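Local coordinates for protein phosphoglycerol transferase GacH (PDB 6DGM) that probably transfers sn-glycerol-1-phosphate to streptococcal rhamnose polysaccharide, this chain being the sulfatase-like, manganese-binding domain of a longer membrane protein, at residues T75-M80 with N301-H306; K69-S74 with F294-G299; I210-D215 with N232-S237. All coordinates share one frame; numbering follows the deposited sequence.

Contact 1. Residues T75-M80 with N301-H306; sequences TTAGLM and NEKKNH
Thr75 to Gly78 and the loop from Asn301 to His306 run side by side in nearly the same sense, their end-to-end directions 19° apart. Direct backbone pairing is slight, since Thr76 N makes just a weak bond to Glu302 O. The Thr76 hydroxyl does more: Lys304 N donates to Thr76 OG1 at 2.9 Å, almost straight at 167°. This oxygen stands anti to its own carbonyl carbon, which turns it toward the loop, and His321 ND1 of helix 314-321 is bonded to it as well. The methyl CG2 of Thr76 lies against Lys304 O and reaches the edge of the His306 ring near CD2. Here the loop comes alongside strand 77-81, in the large mixed sheet of the alkaline phosphatase-like fold, before turning into strand 308-310, the outermost strand on that side. Water bridges the two segments: one molecule accepts from both Ala77 N and Lys303 NZ and donates to Lys304 O at 2.6 Å, while a second accepts from His306 N and donates to Ala77 O. Lys303 reaches across the Thr75 carbonyl, with CG 3.3 Å from Thr75 O. A bend at chi4 (57°) brings NZ of Lys303 onto Thr75 O at 2.7 Å, the donor tilted out of the carbonyl plane. The same ammonium group bonds Lys72 O in the last turn or so of helix 66-74, where its positive charge may be favoured by the helix dipole. Thr75 OG1 rests beside the Asn301 amide but bonds to Ile295 O; Asn301 OD1 is held by His321 NE2 and Ser297 N.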
loop_
_atom_site.group_PDB
_atom_site.type_symbol
_atom_site.label_atom_id
_atom_site.label_comp_id
_atom_site.label_asym_id
_atom_site.label_seq_id
_atom_site.Cartn_x
_atom_site.Cartn_y
_atom_site.Cartn_z
ATOM N N THR A 75 -10.739 -8.408 -10.508
ATOM C CA THR A 75 -9.291 -8.522 -10.475
ATOM C C THR A 75 -8.884 -8.944 -9.073
ATOM O O THR A 75 -9.710 -9.009 -8.161
ATOM C CB THR A 75 -8.634 -7.194 -10.872
ATOM O OG1 THR A 75 -7.244 -7.419 -11.120
ATOM C CG2 THR A 75 -8.815 -6.133 -9.788
ATOM N N THR A 76 -7.600 -9.222 -8.916
ATOM C CA THR A 76 -7.065 -9.549 -7.599
ATOM C C THR A 76 -7.408 -8.444 -6.619
ATOM O O THR A 76 -7.106 -7.274 -6.855
ATOM C CB THR A 76 -5.548 -9.713 -7.710
ATOM O OG1 THR A 76 -5.269 -10.737 -8.668
ATOM C CG2 THR A 76 -4.920 -10.063 -6.361
ATOM N N ALA A 77 -8.055 -8.809 -5.515
ATOM C CA ALA A 77 -8.583 -7.792 -4.613
ATOM C C ALA A 77 -9.058 -8.453 -3.330
ATOM O O ALA A 77 -9.277 -9.665 -3.277
ATOM C CB ALA A 77 -9.749 -7.031 -5.254
ATOM N N GLY A 78 -9.243 -7.633 -2.305
ATOM C CA GLY A 78 -9.720 -8.148 -1.046
ATOM C C GLY A 78 -9.651 -7.113 0.051
ATOM O O GLY A 78 -9.896 -5.924 -0.178
ATOM N N LEU A 79 -9.297 -7.573 1.245
ATOM C CA LEU A 79 -9.129 -6.721 2.402
ATOM C C LEU A 79 -7.655 -6.658 2.780
ATOM O O LEU A 79 -6.923 -7.645 2.653
ATOM C CB LEU A 79 -9.923 -7.266 3.591
ATOM C CG LEU A 79 -11.411 -7.478 3.322
ATOM C CD1 LEU A 79 -12.092 -8.068 4.543
ATOM C CD2 LEU A 79 -12.073 -6.178 2.937
ATOM N N MET A 80 -7.241 -5.485 3.242
ATOM C CA MET A 80 -5.906 -5.258 3.766
ATOM C C MET A 80 -6.001 -5.019 5.265
ATOM O O MET A 80 -6.799 -4.186 5.718
ATOM C CB MET A 80 -5.293 -4.015 3.124
ATOM C CG MET A 80 -3.831 -3.816 3.458
ATOM S SD MET A 80 -3.322 -2.105 3.284
ATOM C CE MET A 80 -3.983 -1.397 4.798
ATOM N N ASN A 301 -6.845 -9.089 -16.738
ATOM C CA ASN A 301 -6.560 -9.274 -15.323
ATOM C C ASN A 301 -6.900 -10.693 -14.914
ATOM O O ASN A 301 -7.985 -11.189 -15.235
ATOM C CB ASN A 301 -7.374 -8.312 -14.455
ATOM C CG ASN A 301 -6.756 -6.951 -14.391
ATOM O OD1 ASN A 301 -5.573 -6.809 -14.049
ATOM N ND2 ASN A 301 -7.529 -5.935 -14.744
ATOM N N GLU A 302 -5.958 -11.346 -14.247
ATOM C CA GLU A 302 -6.277 -12.511 -13.450
ATOM C C GLU A 302 -6.912 -12.046 -12.141
ATOM O O GLU A 302 -6.932 -10.854 -11.813
ATOM C CB GLU A 302 -5.011 -13.303 -13.137
ATOM C CG GLU A 302 -4.331 -13.895 -14.362
ATOM C CD GLU A 302 -5.057 -15.106 -14.909
ATOM O OE1 GLU A 302 -5.437 -15.986 -14.106
ATOM O OE2 GLU A 302 -5.252 -15.177 -16.143
ATOM N N LYS A 303 -7.454 -12.997 -11.391
ATOM C CA LYS A 303 -7.984 -12.720 -10.058
ATOM C C LYS A 303 -7.369 -13.782 -9.149
ATOM O O LYS A 303 -7.882 -14.903 -9.049
ATOM C CB LYS A 303 -9.507 -12.734 -10.032
ATOM C CG LYS A 303 -10.083 -12.275 -8.709
ATOM C CD LYS A 303 -11.539 -11.857 -8.823
ATOM C CE LYS A 303 -12.121 -11.608 -7.435
ATOM N NZ LYS A 303 -11.378 -10.589 -6.657
ATOM N N LYS A 304 -6.248 -13.432 -8.521
ATOM C CA LYS A 304 -5.584 -14.323 -7.585
ATOM C C LYS A 304 -6.306 -14.269 -6.243
ATOM O O LYS A 304 -6.871 -13.240 -5.861
ATOM C CB LYS A 304 -4.130 -13.888 -7.394
ATOM C CG LYS A 304 -3.320 -13.754 -8.686
ATOM C CD LYS A 304 -3.065 -15.110 -9.314
ATOM C CE LYS A 304 -2.209 -14.987 -10.579
ATOM N NZ LYS A 304 -1.888 -16.316 -11.166
ATOM N N ASN A 305 -6.284 -15.385 -5.526
ATOM C CA ASN A 305 -7.067 -15.530 -4.300
ATOM C C ASN A 305 -6.232 -15.047 -3.124
ATOM O O ASN A 305 -5.382 -15.782 -2.611
ATOM C CB ASN A 305 -7.468 -16.992 -4.121
ATOM C CG ASN A 305 -8.315 -17.218 -2.880
ATOM O OD1 ASN A 305 -9.037 -16.328 -2.440
ATOM N ND2 ASN A 305 -8.234 -18.410 -2.319
ATOM N N HIS A 306 -6.488 -13.813 -2.683
ATOM C CA HIS A 306 -5.807 -13.219 -1.532
ATOM C C HIS A 306 -6.813 -12.376 -0.762
ATOM O O HIS A 306 -6.764 -11.139 -0.780
ATOM C CB HIS A 306 -4.629 -12.355 -1.988
ATOM C CG HIS A 306 -3.528 -13.135 -2.632
ATOM N ND1 HIS A 306 -2.802 -14.094 -1.957
ATOM C CD2 HIS A 306 -3.045 -13.116 -3.897
ATOM C CE1 HIS A 306 -1.906 -14.620 -2.774
ATOM N NE2 HIS A 306 -2.035 -14.046 -3.958
HETATM O O HOH W 1 -8.971 -11.668 -5.557
HETATM O O HOH W 2 -9.121 -12.434 -2.892
HETATM O O HOH W 3 -12.550 -10.355 -3.983
#

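Contact 2. Residues K69-S74 with F294-G299; sequences KAIKNS and FIWSNG
Ile71 sets its CG2 methyl squarely over the Phe294 ring, a CH-pi contact in which CG2 of Ile71 is 3.6 Å from the centroid of the six ring carbons and 4° off the ring normal. All six carbons are thus almost equally far from the methyl, and none is favoured. Both partners are turned to make this possible. CG2 is the branch of Ile71 that stands anti to the backbone N, and CG of Phe294 sits between its own N and carbonyl carbon (chi1 66°). The same methyl also reaches Trp296, lying 4.1 Å from its CD1 and approaching the indole obliquely, so one branch of one isoleucine joins two aromatic side chains. Phe294 and Trp296, two residues apart on strand 290-297, both point toward helix 66-74, whereas Ile295 between them points away and packs on helix 314-321. Helices layered on a central sheet make up this alpha/beta fold; here the axes of segments 69-74 and 294-297 pass 8.2 Å apart at a steep 75°, and the helix leads directly into strand 77-81, a neighbour of 290-297 in that sheet. Lys72 adds its aliphatic portion, with CG 4.3 Å from CB of Phe294, before its chain leads off to a salt bridge between NZ and Asp292. Three residues on from Ile71, Ser74 OG comes to the edge of the indole, 4.4 Å from Trp296 CD1. That hydroxyl is tethered by donating to Ile71 O at 2.7 Å, and the Ser74 amide bonds the same carbonyl, so two donors grip one oxygen. Further round, the Phe267 ring meets that of Phe294 with nearly parallel planes, and Leu253, Leu256 and Thr257 of helix 229-257 touch Trp296.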
loop_
_atom_site.group_PDB
_atom_site.type_symbol
_atom_site.label_atom_id
_atom_site.label_comp_id
_atom_site.label_asym_id
_atom_site.label_seq_id
_atom_site.Cartn_x
_atom_site.Cartn_y
_atom_site.Cartn_z
ATOM N N LYS A 69 -16.302 -1.623 -5.894
ATOM C CA LYS A 69 -16.683 -3.007 -5.647
ATOM C C LYS A 69 -16.668 -3.811 -6.937
ATOM O O LYS A 69 -16.252 -4.977 -6.944
ATOM C CB LYS A 69 -18.040 -3.091 -4.971
ATOM C CG LYS A 69 -17.987 -2.642 -3.509
ATOM C CD LYS A 69 -19.105 -3.268 -2.697
ATOM C CE LYS A 69 -20.424 -2.557 -2.898
ATOM N NZ LYS A 69 -20.823 -1.810 -1.661
ATOM N N ALA A 70 -17.093 -3.197 -8.041
ATOM C CA ALA A 70 -17.065 -3.881 -9.324
ATOM C C ALA A 70 -15.632 -4.140 -9.772
ATOM O O ALA A 70 -15.338 -5.185 -10.363
ATOM C CB ALA A 70 -17.797 -3.043 -10.360
ATOM N N ILE A 71 -14.739 -3.185 -9.531
ATOM C CA ILE A 71 -13.329 -3.402 -9.838
ATOM C C ILE A 71 -12.792 -4.574 -9.026
ATOM O O ILE A 71 -12.132 -5.475 -9.562
ATOM C CB ILE A 71 -12.526 -2.110 -9.600
ATOM C CG1 ILE A 71 -12.932 -1.048 -10.621
ATOM C CG2 ILE A 71 -11.028 -2.415 -9.666
ATOM C CD1 ILE A 71 -12.646 0.371 -10.163
ATOM N N LYS A 72 -13.087 -4.599 -7.721
ATOM C CA LYS A 72 -12.603 -5.681 -6.868
ATOM C C LYS A 72 -13.086 -7.041 -7.374
ATOM O O LYS A 72 -12.354 -8.036 -7.316
ATOM C CB LYS A 72 -13.053 -5.453 -5.424
ATOM C CG LYS A 72 -12.400 -4.249 -4.740
ATOM C CD LYS A 72 -12.839 -4.096 -3.279
ATOM C CE LYS A 72 -12.224 -5.170 -2.393
ATOM N NZ LYS A 72 -12.836 -5.206 -1.039
ATOM N N ASN A 73 -14.318 -7.101 -7.881
ATOM C CA ASN A 73 -14.841 -8.362 -8.376
ATOM C C ASN A 73 -14.127 -8.831 -9.642
ATOM O O ASN A 73 -14.194 -10.022 -9.960
ATOM C CB ASN A 73 -16.341 -8.231 -8.653
ATOM C CG ASN A 73 -17.171 -8.221 -7.387
ATOM O OD1 ASN A 73 -16.788 -8.804 -6.368
ATOM N ND2 ASN A 73 -18.325 -7.558 -7.446
ATOM N N SER A 74 -13.434 -7.926 -10.349
ATOM C CA SER A 74 -12.877 -8.197 -11.668
ATOM C C SER A 74 -11.396 -8.536 -11.647
ATOM O O SER A 74 -10.842 -8.903 -12.688
ATOM C CB SER A 74 -13.044 -6.970 -12.582
ATOM O OG SER A 74 -12.132 -5.913 -12.237
ATOM N N PHE A 294 -7.223 -3.363 -4.177
ATOM C CA PHE A 294 -7.239 -4.100 -5.432
ATOM C C PHE A 294 -5.919 -3.896 -6.162
ATOM O O PHE A 294 -5.196 -2.920 -5.935
ATOM C CB PHE A 294 -8.455 -3.774 -6.320
ATOM C CG PHE A 294 -8.511 -2.360 -6.855
ATOM C CD1 PHE A 294 -7.704 -1.967 -7.900
ATOM C CD2 PHE A 294 -9.429 -1.447 -6.349
ATOM C CE1 PHE A 294 -7.764 -0.689 -8.412
ATOM C CE2 PHE A 294 -9.510 -0.163 -6.869
ATOM C CZ PHE A 294 -8.682 0.214 -7.908
ATOM N N ILE A 295 -5.614 -4.845 -7.042
ATOM C CA ILE A 295 -4.435 -4.808 -7.893
ATOM C C ILE A 295 -4.973 -5.002 -9.305
ATOM O O ILE A 295 -5.479 -6.079 -9.630
ATOM C CB ILE A 295 -3.413 -5.890 -7.520
ATOM C CG1 ILE A 295 -2.949 -5.702 -6.066
ATOM C CG2 ILE A 295 -2.227 -5.810 -8.464
ATOM C CD1 ILE A 295 -1.936 -6.742 -5.566
ATOM N N TRP A 296 -4.938 -3.934 -10.113
ATOM C CA TRP A 296 -5.629 -3.883 -11.398
ATOM C C TRP A 296 -4.648 -3.451 -12.477
ATOM O O TRP A 296 -3.965 -2.435 -12.315
ATOM C CB TRP A 296 -6.767 -2.856 -11.323
ATOM C CG TRP A 296 -7.533 -2.612 -12.604
ATOM C CD1 TRP A 296 -8.687 -3.217 -12.984
ATOM C CD2 TRP A 296 -7.203 -1.684 -13.647
ATOM N NE1 TRP A 296 -9.101 -2.733 -14.196
ATOM C CE2 TRP A 296 -8.206 -1.791 -14.628
ATOM C CE3 TRP A 296 -6.153 -0.788 -13.851
ATOM C CZ2 TRP A 296 -8.201 -1.021 -15.799
ATOM C CZ3 TRP A 296 -6.147 -0.021 -15.000
ATOM C CH2 TRP A 296 -7.169 -0.135 -15.960
ATOM N N SER A 297 -4.600 -4.212 -13.576
ATOM C CA SER A 297 -3.827 -3.879 -14.768
ATOM C C SER A 297 -4.753 -3.390 -15.876
ATOM O O SER A 297 -5.943 -3.720 -15.919
ATOM C CB SER A 297 -3.044 -5.095 -15.279
ATOM O OG SER A 297 -2.242 -5.677 -14.274
ATOM N N ASN A 298 -4.188 -2.615 -16.793
ATOM C CA ASN A 298 -4.976 -1.995 -17.852
ATOM C C ASN A 298 -5.194 -2.896 -19.055
ATOM O O ASN A 298 -5.773 -2.443 -20.046
ATOM C CB ASN A 298 -4.366 -0.656 -18.270
ATOM C CG ASN A 298 -3.055 -0.803 -18.992
ATOM O OD1 ASN A 298 -2.388 -1.849 -18.925
ATOM N ND2 ASN A 298 -2.666 0.252 -19.689
ATOM N N GLY A 299 -4.766 -4.151 -18.984
ATOM C CA GLY A 299 -5.089 -5.125 -20.012
ATOM C C GLY A 299 -5.978 -6.206 -19.434
ATOM O O GLY A 299 -6.995 -5.900 -18.805
#

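Contact 3. Residues I210-D215 with N232-S237; sequences IPWSSD and NHNLTS
Trp212 presents its benzo edge to Asn234, whose OD1 lies in the ring plane 3.8 Å from CE3 of Trp212, the indole and amide planes 73° apart. Next to it, CB of Ser237 packs 3.6 Å from Trp212 O and also against Trp212 CB. No direct hydrogen bond joins the loop to the helix; water does so. One molecule accepts from Trp212 N and donates to Asn234 OD1 at 2.8 Å. A second sits among Trp212 O, Asn234 OD1 and Ser237 OG, with two protons to share among three acceptors, and a third links Ser214 N to Ser237 OG. The serine hydroxyl can receive these waters because its own proton goes back to His233 O at 2.9 Å, a carbonyl that Ser237 N approaches from the opposite face. Around this shell, the indole NE1 donates to Asn208 O, Tyr238 meets the ring edge-to-face, and Pro273 and Leu241 touch it; Arg240 bonds Ser214 O. A cis peptide bond joins Ile210 to Pro211, just before Trp212. This loop follows Met206 and His209 of the glycerol phosphate pocket, placing the Trp212 side chain about 9 Å from the bound manganese ion, whose site is formed by Glu47, Thr89, Asp270 and His271.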
loop_
_atom_site.group_PDB
_atom_site.type_symbol
_atom_site.label_atom_id
_atom_site.label_comp_id
_atom_site.label_asym_id
_atom_site.label_seq_id
_atom_site.Cartn_x
_atom_site.Cartn_y
_atom_site.Cartn_z
ATOM N N ILE A 210 -9.578 13.388 7.447
ATOM C CA ILE A 210 -10.277 14.173 8.449
ATOM C C ILE A 210 -9.809 15.627 8.379
ATOM O O ILE A 210 -8.633 15.877 8.154
ATOM C CB ILE A 210 -10.070 13.548 9.836
ATOM C CG1 ILE A 210 -10.991 14.171 10.886
ATOM C CG2 ILE A 210 -8.589 13.670 10.255
ATOM C CD1 ILE A 210 -10.861 13.497 12.245
ATOM N N PRO A 211 -10.687 16.613 8.573
ATOM C CA PRO A 211 -12.133 16.607 8.814
ATOM C C PRO A 211 -12.915 16.540 7.501
ATOM O O PRO A 211 -12.450 17.058 6.474
ATOM C CB PRO A 211 -12.366 17.938 9.528
ATOM C CG PRO A 211 -11.344 18.839 8.981
ATOM C CD PRO A 211 -10.140 17.990 8.606
ATOM N N TRP A 212 -14.089 15.910 7.562
ATOM C CA TRP A 212 -14.899 15.622 6.382
ATOM C C TRP A 212 -16.018 16.648 6.286
ATOM O O TRP A 212 -16.760 16.855 7.250
ATOM C CB TRP A 212 -15.491 14.209 6.477
ATOM C CG TRP A 212 -14.433 13.207 6.757
ATOM C CD1 TRP A 212 -13.567 12.680 5.863
ATOM C CD2 TRP A 212 -14.084 12.650 8.038
ATOM N NE1 TRP A 212 -12.702 11.817 6.491
ATOM C CE2 TRP A 212 -12.993 11.789 7.828
ATOM C CE3 TRP A 212 -14.587 12.807 9.335
ATOM C CZ2 TRP A 212 -12.397 11.072 8.866
ATOM C CZ3 TRP A 212 -13.993 12.097 10.370
ATOM C CH2 TRP A 212 -12.912 11.241 10.126
ATOM N N SER A 213 -16.130 17.307 5.138
ATOM C CA SER A 213 -17.133 18.357 4.951
ATOM C C SER A 213 -17.741 18.185 3.572
ATOM O O SER A 213 -17.065 18.418 2.568
ATOM C CB SER A 213 -16.502 19.743 5.072
ATOM O OG SER A 213 -17.481 20.782 5.105
ATOM N N SER A 214 -19.005 17.784 3.521
ATOM C CA SER A 214 -19.682 17.617 2.241
ATOM C C SER A 214 -21.181 17.614 2.462
ATOM O O SER A 214 -21.685 16.834 3.270
ATOM C CB SER A 214 -19.249 16.302 1.578
ATOM O OG SER A 214 -19.846 16.197 0.297
ATOM N N ASP A 215 -21.896 18.479 1.733
ATOM C CA ASP A 215 -23.343 18.529 1.801
ATOM C C ASP A 215 -24.031 17.768 0.686
ATOM O O ASP A 215 -25.245 17.556 0.775
ATOM C CB ASP A 215 -23.806 19.990 1.784
ATOM C CG ASP A 215 -23.598 20.652 3.127
ATOM O OD1 ASP A 215 -24.249 20.179 4.071
ATOM O OD2 ASP A 215 -22.745 21.555 3.251
ATOM N N ASN A 232 -22.867 10.601 13.320
ATOM C CA ASN A 232 -23.683 10.389 12.130
ATOM C C ASN A 232 -23.352 11.408 11.048
ATOM O O ASN A 232 -23.320 11.076 9.861
ATOM C CB ASN A 232 -25.169 10.487 12.473
ATOM C CG ASN A 232 -25.711 9.219 13.113
ATOM O OD1 ASN A 232 -25.118 8.156 12.968
ATOM N ND2 ASN A 232 -26.859 9.328 13.797
ATOM N N HIS A 233 -23.102 12.656 11.442
ATOM C CA HIS A 233 -22.790 13.688 10.456
ATOM C C HIS A 233 -21.443 13.424 9.803
ATOM O O HIS A 233 -21.301 13.551 8.581
ATOM C CB HIS A 233 -22.796 15.063 11.126
ATOM C CG HIS A 233 -22.694 16.201 10.159
ATOM N ND1 HIS A 233 -23.637 16.426 9.184
ATOM C CD2 HIS A 233 -21.749 17.158 9.997
ATOM C CE1 HIS A 233 -23.287 17.480 8.470
ATOM N NE2 HIS A 233 -22.151 17.950 8.946
ATOM N N ASN A 234 -20.434 13.067 10.603
ATOM C CA ASN A 234 -19.140 12.718 10.036
ATOM C C ASN A 234 -19.249 11.532 9.082
ATOM O O ASN A 234 -18.665 11.544 7.995
ATOM C CB ASN A 234 -18.154 12.394 11.153
ATOM C CG ASN A 234 -17.527 13.629 11.752
ATOM O OD1 ASN A 234 -17.389 14.647 11.095
ATOM N ND2 ASN A 234 -17.151 13.541 13.016
ATOM N N LEU A 235 -19.989 10.497 9.478
ATOM C CA LEU A 235 -20.135 9.335 8.616
ATOM C C LEU A 235 -20.825 9.712 7.315
ATOM O O LEU A 235 -20.430 9.246 6.237
ATOM C CB LEU A 235 -20.916 8.237 9.333
ATOM C CG LEU A 235 -21.206 6.969 8.512
ATOM C CD1 LEU A 235 -19.932 6.266 8.032
ATOM C CD2 LEU A 235 -22.084 6.005 9.325
ATOM N N THR A 236 -21.867 10.550 7.397
ATOM C CA THR A 236 -22.568 10.985 6.192
ATOM C C THR A 236 -21.650 11.787 5.283
ATOM O O THR A 236 -21.608 11.551 4.072
ATOM C CB THR A 236 -23.806 11.790 6.589
ATOM O OG1 THR A 236 -24.744 10.915 7.221
ATOM C CG2 THR A 236 -24.465 12.465 5.363
ATOM N N SER A 237 -20.915 12.755 5.848
ATOM C CA SER A 237 -19.995 13.551 5.041
ATOM C C SER A 237 -18.927 12.674 4.398
ATOM O O SER A 237 -18.576 12.859 3.225
ATOM C CB SER A 237 -19.300 14.597 5.924
ATOM O OG SER A 237 -20.244 15.431 6.572
HETATM O O HOH W 4 -15.039 16.003 10.468
HETATM O O HOH W 5 -18.651 16.183 9.117
HETATM O O HOH W 6 -20.292 18.122 6.219
#

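From the N terminus, helix 66-74 opens contact 2 and the strand that follows it opens contact 1. The chain then runs through the middle of the domain, where contact 3 closes a short loop of its own between residues 210-215 and helix 229-257, nested inside both larger loops. Strand 290-297 returns to close contact 2, and the loop at 301-306 closes contact 1, so these two cross. They share the same sheet and touch directly, through side-chain to backbone bonds from contact 1 to both segments of contact 2. Contact 3 stands apart, near the glycerol phosphate pocket, its centre about 30 Å from that of contact 1.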